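Local coordinates for protein formyltransferase (Francisella tularensis subsp. tularensis, PDB 4NV1) that is a formyltransferase-family protein with a C-terminal dimerization domain and holds dTDP-4-amino-4,6-dideoxyglucose in a pocket, at residues V123-I134 against F174-Y185. Residues are numbered along the deposited sequence; the frame is centred on the assembly and turned at random.
Sequences VMDEEIDHGDII and FTRIKPNSEGNY
Ile133 and Ile177 bind each other through their backbones as a single antiparallel, hydrogen-bonded pair. Ile133 N gives to Ile177 O at 2.7 Å, and Ile177 N gives to Ile133 O at 2.8 Å. The bridge ties the loop after helix 147-170 to the start of strand 133-139, an edge strand of the main sheet within this chain.

Packing is tightest beside this bridge. Ile134 sends CD1 obliquely to Phe174 CD2, 3.7 Å away, and Val123 CG2 meets the edge of the same ring. With CG between its backbone N and carbonyl carbon (chi1 60°), Phe174 turns its ring to Ile134 and Val123; its side chain also touches Ile169 of helix 147-170. Val123 CG2 also lies over one face of the Arg176 guanidinium. At the edge of that group, Arg176 NE forms a salt bridge to the anti lone pair of Asp132 OD2 at 2.9 Å. The carboxylate stands nearly upright to the guanidinium, 84° between planes, and the second bond, from NH2, is weak.

Beyond Pro179, whose CG lies 3.5 Å from His130 O, the contact loosens. His130 NE2 makes two weak bonds to the exposed Glu182 carboxylate, the shorter 3.3 Å to OE1. Ile128 CG2 only grazes the Tyr185 ring edge.

Two backbone bonds and one salt bridge thus fix the Phe174 end. The Glu182 end has only weak polar links across the two segments. The nearby carboxylate might still favour a protonated His130.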
loop_
_atom_site.group_PDB
_atom_site.type_symbol
_atom_site.label_atom_id
_atom_site.label_comp_id
_atom_site.label_asym_id
_atom_site.label_seq_id
_atom_site.Cartn_x
_atom_site.Cartn_y
_atom_site.Cartn_z
ATOM N N VAL A 123 19.549 -32.733 1.845
ATOM C CA VAL A 123 20.958 -32.963 1.604
ATOM C C VAL A 123 21.398 -32.367 0.283
ATOM O O VAL A 123 20.827 -32.661 -0.733
ATOM C CB VAL A 123 21.282 -34.471 1.647
ATOM C CG1 VAL A 123 22.782 -34.731 1.424
ATOM C CG2 VAL A 123 20.831 -35.062 2.986
ATOM N N MET A 124 22.508 -31.638 0.260
ATOM C CA MET A 124 22.895 -30.977 -0.985
ATOM C C MET A 124 23.555 -31.975 -1.908
ATOM O O MET A 124 24.200 -32.946 -1.469
ATOM C CB MET A 124 23.810 -29.778 -0.717
ATOM C CG MET A 124 23.220 -28.800 0.260
ATOM S SD MET A 124 24.296 -27.499 0.904
ATOM C CE MET A 124 24.964 -26.865 -0.612
ATOM N N ASP A 125 23.302 -31.709 -3.182
ATOM C CA ASP A 125 23.688 -32.423 -4.387
ATOM C C ASP A 125 24.370 -31.430 -5.335
ATOM O O ASP A 125 24.462 -30.228 -5.041
ATOM C CB ASP A 125 22.412 -32.840 -5.127
ATOM C CG ASP A 125 22.183 -34.307 -5.111
ATOM O OD1 ASP A 125 23.183 -35.059 -5.138
ATOM O OD2 ASP A 125 20.987 -34.686 -5.125
ATOM N N GLU A 126 24.793 -31.909 -6.500
ATOM C CA GLU A 126 25.236 -31.006 -7.578
ATOM C C GLU A 126 24.202 -29.999 -8.146
ATOM O O GLU A 126 24.572 -28.895 -8.574
ATOM C CB GLU A 126 25.868 -31.842 -8.674
ATOM C CG GLU A 126 26.995 -32.692 -8.093
ATOM C CD GLU A 126 28.138 -32.952 -9.062
ATOM O OE1 GLU A 126 28.782 -34.015 -8.908
ATOM O OE2 GLU A 126 28.391 -32.119 -9.969
ATOM N N GLU A 127 22.910 -30.328 -8.096
ATOM C CA GLU A 127 21.879 -29.410 -8.559
ATOM C C GLU A 127 21.223 -28.596 -7.450
ATOM O O GLU A 127 21.151 -29.039 -6.306
ATOM C CB GLU A 127 20.812 -30.176 -9.351
ATOM C CG GLU A 127 21.289 -30.801 -10.667
ATOM C CD GLU A 127 20.236 -30.743 -11.768
ATOM O OE1 GLU A 127 19.261 -29.970 -11.622
ATOM O OE2 GLU A 127 20.370 -31.453 -12.792
ATOM N N ILE A 128 20.726 -27.420 -7.827
ATOM C CA ILE A 128 20.036 -26.460 -6.953
ATOM C C ILE A 128 18.703 -26.935 -6.350
ATOM O O ILE A 128 17.733 -27.269 -7.044
ATOM C CB ILE A 128 19.798 -25.076 -7.677
ATOM C CG1 ILE A 128 21.114 -24.343 -8.013
ATOM C CG2 ILE A 128 18.858 -24.147 -6.895
ATOM C CD1 ILE A 128 21.021 -22.827 -8.093
ATOM N N ASP A 129 18.601 -26.852 -5.019
ATOM C CA ASP A 129 17.365 -27.267 -4.346
ATOM C C ASP A 129 16.942 -28.634 -4.937
ATOM O O ASP A 129 15.840 -28.728 -5.451
ATOM C CB ASP A 129 16.250 -26.184 -4.538
ATOM C CG ASP A 129 16.665 -24.749 -4.085
ATOM O OD1 ASP A 129 17.481 -24.646 -3.126
ATOM O OD2 ASP A 129 16.178 -23.732 -4.675
ATOM N N HIS A 130 17.786 -29.678 -4.855
ATOM C CA HIS A 130 17.573 -30.939 -5.568
ATOM C C HIS A 130 17.703 -32.328 -4.883
ATOM O O HIS A 130 17.128 -33.302 -5.394
ATOM C CB HIS A 130 18.508 -30.933 -6.784
ATOM C CG HIS A 130 18.227 -32.026 -7.778
ATOM N ND1 HIS A 130 18.701 -33.316 -7.632
ATOM C CD2 HIS A 130 17.513 -32.015 -8.930
ATOM C CE1 HIS A 130 18.301 -34.046 -8.658
ATOM N NE2 HIS A 130 17.583 -33.278 -9.462
ATOM N N GLY A 131 18.502 -32.483 -3.823
ATOM C CA GLY A 131 18.808 -33.847 -3.289
ATOM C C GLY A 131 17.849 -34.359 -2.223
ATOM O O GLY A 131 16.868 -33.656 -1.899
ATOM N N ASP A 132 18.137 -35.528 -1.640
ATOM C CA ASP A 132 17.326 -36.073 -0.532
ATOM C C ASP A 132 16.746 -35.145 0.496
ATOM O O ASP A 132 17.452 -34.451 1.235
ATOM C CB ASP A 132 18.113 -37.128 0.261
ATOM C CG ASP A 132 18.261 -38.458 -0.492
ATOM O OD1 ASP A 132 17.658 -38.635 -1.585
ATOM O OD2 ASP A 132 19.032 -39.296 0.013
ATOM N N ILE A 133 15.445 -35.265 0.680
ATOM C CA ILE A 133 14.772 -34.500 1.678
ATOM C C ILE A 133 14.762 -35.151 3.056
ATOM O O ILE A 133 14.375 -36.304 3.288
ATOM C CB ILE A 133 13.294 -34.229 1.302
ATOM C CG1 ILE A 133 13.238 -33.481 -0.013
ATOM C CG2 ILE A 133 12.628 -33.406 2.396
ATOM C CD1 ILE A 133 11.845 -33.385 -0.604
ATOM N N ILE A 134 15.107 -34.346 4.037
ATOM C CA ILE A 134 15.167 -34.828 5.378
ATOM C C ILE A 134 13.895 -34.559 6.089
ATOM O O ILE A 134 13.388 -35.400 6.857
ATOM C CB ILE A 134 16.259 -34.099 6.132
ATOM C CG1 ILE A 134 17.622 -34.394 5.499
ATOM C CG2 ILE A 134 16.131 -34.340 7.590
ATOM C CD1 ILE A 134 18.782 -33.719 6.165
ATOM N N PHE A 174 19.248 -39.994 10.149
ATOM C CA PHE A 174 18.212 -38.986 9.818
ATOM C C PHE A 174 17.490 -39.371 8.535
ATOM O O PHE A 174 17.992 -40.121 7.746
ATOM C CB PHE A 174 18.857 -37.603 9.676
ATOM C CG PHE A 174 19.909 -37.496 8.622
ATOM C CD1 PHE A 174 21.230 -37.656 8.931
ATOM C CD2 PHE A 174 19.594 -37.093 7.361
ATOM C CE1 PHE A 174 22.209 -37.601 7.969
ATOM C CE2 PHE A 174 20.565 -36.982 6.392
ATOM C CZ PHE A 174 21.885 -37.224 6.699
ATOM N N THR A 175 16.319 -38.814 8.328
ATOM C CA THR A 175 15.486 -39.161 7.236
ATOM C C THR A 175 16.147 -38.709 5.977
ATOM O O THR A 175 16.708 -37.621 5.928
ATOM C CB THR A 175 14.158 -38.445 7.513
ATOM O OG1 THR A 175 13.610 -39.071 8.676
ATOM C CG2 THR A 175 13.213 -38.426 6.321
ATOM N N ARG A 176 16.017 -39.536 4.943
ATOM C CA ARG A 176 16.372 -39.189 3.592
ATOM C C ARG A 176 15.320 -39.720 2.618
ATOM O O ARG A 176 15.234 -40.925 2.369
ATOM C CB ARG A 176 17.724 -39.801 3.286
ATOM C CG ARG A 176 18.810 -39.181 4.157
ATOM C CD ARG A 176 20.203 -39.684 3.733
ATOM N NE ARG A 176 20.621 -39.214 2.403
ATOM C CZ ARG A 176 21.886 -38.968 2.109
ATOM N NH1 ARG A 176 22.821 -39.179 3.034
ATOM N NH2 ARG A 176 22.198 -38.492 0.920
ATOM N N ILE A 177 14.510 -38.807 2.077
ATOM C CA ILE A 177 13.550 -39.137 1.070
ATOM C C ILE A 177 13.786 -38.433 -0.277
ATOM O O ILE A 177 13.885 -37.197 -0.343
ATOM C CB ILE A 177 12.122 -38.938 1.582
ATOM C CG1 ILE A 177 11.835 -39.912 2.725
ATOM C CG2 ILE A 177 11.176 -39.298 0.440
ATOM C CD1 ILE A 177 10.715 -39.416 3.611
ATOM N N LYS A 178 13.825 -39.224 -1.354
ATOM C CA LYS A 178 13.956 -38.717 -2.731
ATOM C C LYS A 178 12.858 -37.731 -3.125
ATOM O O LYS A 178 11.692 -37.903 -2.808
ATOM C CB LYS A 178 13.934 -39.899 -3.689
ATOM C CG LYS A 178 14.205 -39.558 -5.146
ATOM C CD LYS A 178 14.273 -40.809 -6.027
ATOM C CE LYS A 178 15.634 -41.485 -5.956
ATOM N NZ LYS A 178 16.780 -40.582 -6.269
ATOM N N PRO A 179 13.197 -36.631 -3.791
ATOM C CA PRO A 179 11.988 -35.832 -4.077
ATOM C C PRO A 179 11.096 -36.569 -5.094
ATOM O O PRO A 179 11.607 -37.384 -5.863
ATOM C CB PRO A 179 12.552 -34.523 -4.643
ATOM C CG PRO A 179 14.013 -34.561 -4.302
ATOM C CD PRO A 179 14.402 -36.028 -4.369
ATOM N N ASN A 180 9.791 -36.313 -5.076
ATOM C CA ASN A 180 8.831 -37.164 -5.808
ATOM C C ASN A 180 8.714 -36.867 -7.299
ATOM O O ASN A 180 8.230 -37.726 -8.036
ATOM C CB ASN A 180 7.430 -37.179 -5.156
ATOM C CG ASN A 180 6.712 -35.823 -5.179
ATOM O OD1 ASN A 180 7.256 -34.753 -5.518
ATOM N ND2 ASN A 180 5.436 -35.879 -4.817
ATOM N N SER A 181 9.127 -35.669 -7.717
ATOM C CA SER A 181 9.127 -35.284 -9.115
ATOM C C SER A 181 10.249 -34.270 -9.241
ATOM O O SER A 181 10.769 -33.905 -8.201
ATOM C CB SER A 181 7.805 -34.597 -9.438
ATOM O OG SER A 181 8.067 -33.227 -9.664
ATOM N N GLU A 182 10.556 -33.778 -10.445
ATOM C CA GLU A 182 11.574 -32.710 -10.654
ATOM C C GLU A 182 11.062 -31.283 -10.361
ATOM O O GLU A 182 11.894 -30.412 -10.075
ATOM C CB GLU A 182 12.168 -32.714 -12.075
ATOM C CG GLU A 182 13.185 -33.805 -12.393
ATOM C CD GLU A 182 14.539 -33.663 -11.685
ATOM O OE1 GLU A 182 14.921 -34.567 -10.899
ATOM O OE2 GLU A 182 15.263 -32.675 -11.925
ATOM N N GLY A 183 9.731 -31.122 -10.402
ATOM C CA GLY A 183 8.948 -29.911 -10.075
ATOM C C GLY A 183 9.252 -28.772 -11.031
ATOM O O GLY A 183 9.146 -28.952 -12.216
ATOM N N ASN A 184 9.743 -27.634 -10.558
ATOM C CA ASN A 184 9.989 -26.526 -11.452
ATOM C C ASN A 184 11.011 -25.562 -10.879
ATOM O O ASN A 184 11.109 -25.454 -9.674
ATOM C CB ASN A 184 8.655 -25.861 -11.820
ATOM C CG ASN A 184 8.069 -25.044 -10.695
ATOM O OD1 ASN A 184 7.754 -25.567 -9.629
ATOM N ND2 ASN A 184 7.932 -23.715 -10.927
ATOM N N TYR A 185 11.777 -24.895 -11.727
ATOM C CA TYR A 185 12.775 -23.878 -11.308
ATOM C C TYR A 185 12.428 -22.491 -11.866
ATOM O O TYR A 185 11.940 -22.406 -12.987
ATOM C CB TYR A 185 14.115 -24.248 -11.937
ATOM C CG TYR A 185 15.286 -23.304 -11.679
ATOM C CD1 TYR A 185 15.951 -23.343 -10.467
ATOM C CD2 TYR A 185 15.793 -22.459 -12.660
ATOM C CE1 TYR A 185 17.028 -22.525 -10.196
ATOM C CE2 TYR A 185 16.864 -21.584 -12.386
ATOM C CZ TYR A 185 17.462 -21.620 -11.145
ATOM O OH TYR A 185 18.554 -20.881 -10.783
HETATM O O HOH W 1 13.050 -36.094 9.801
#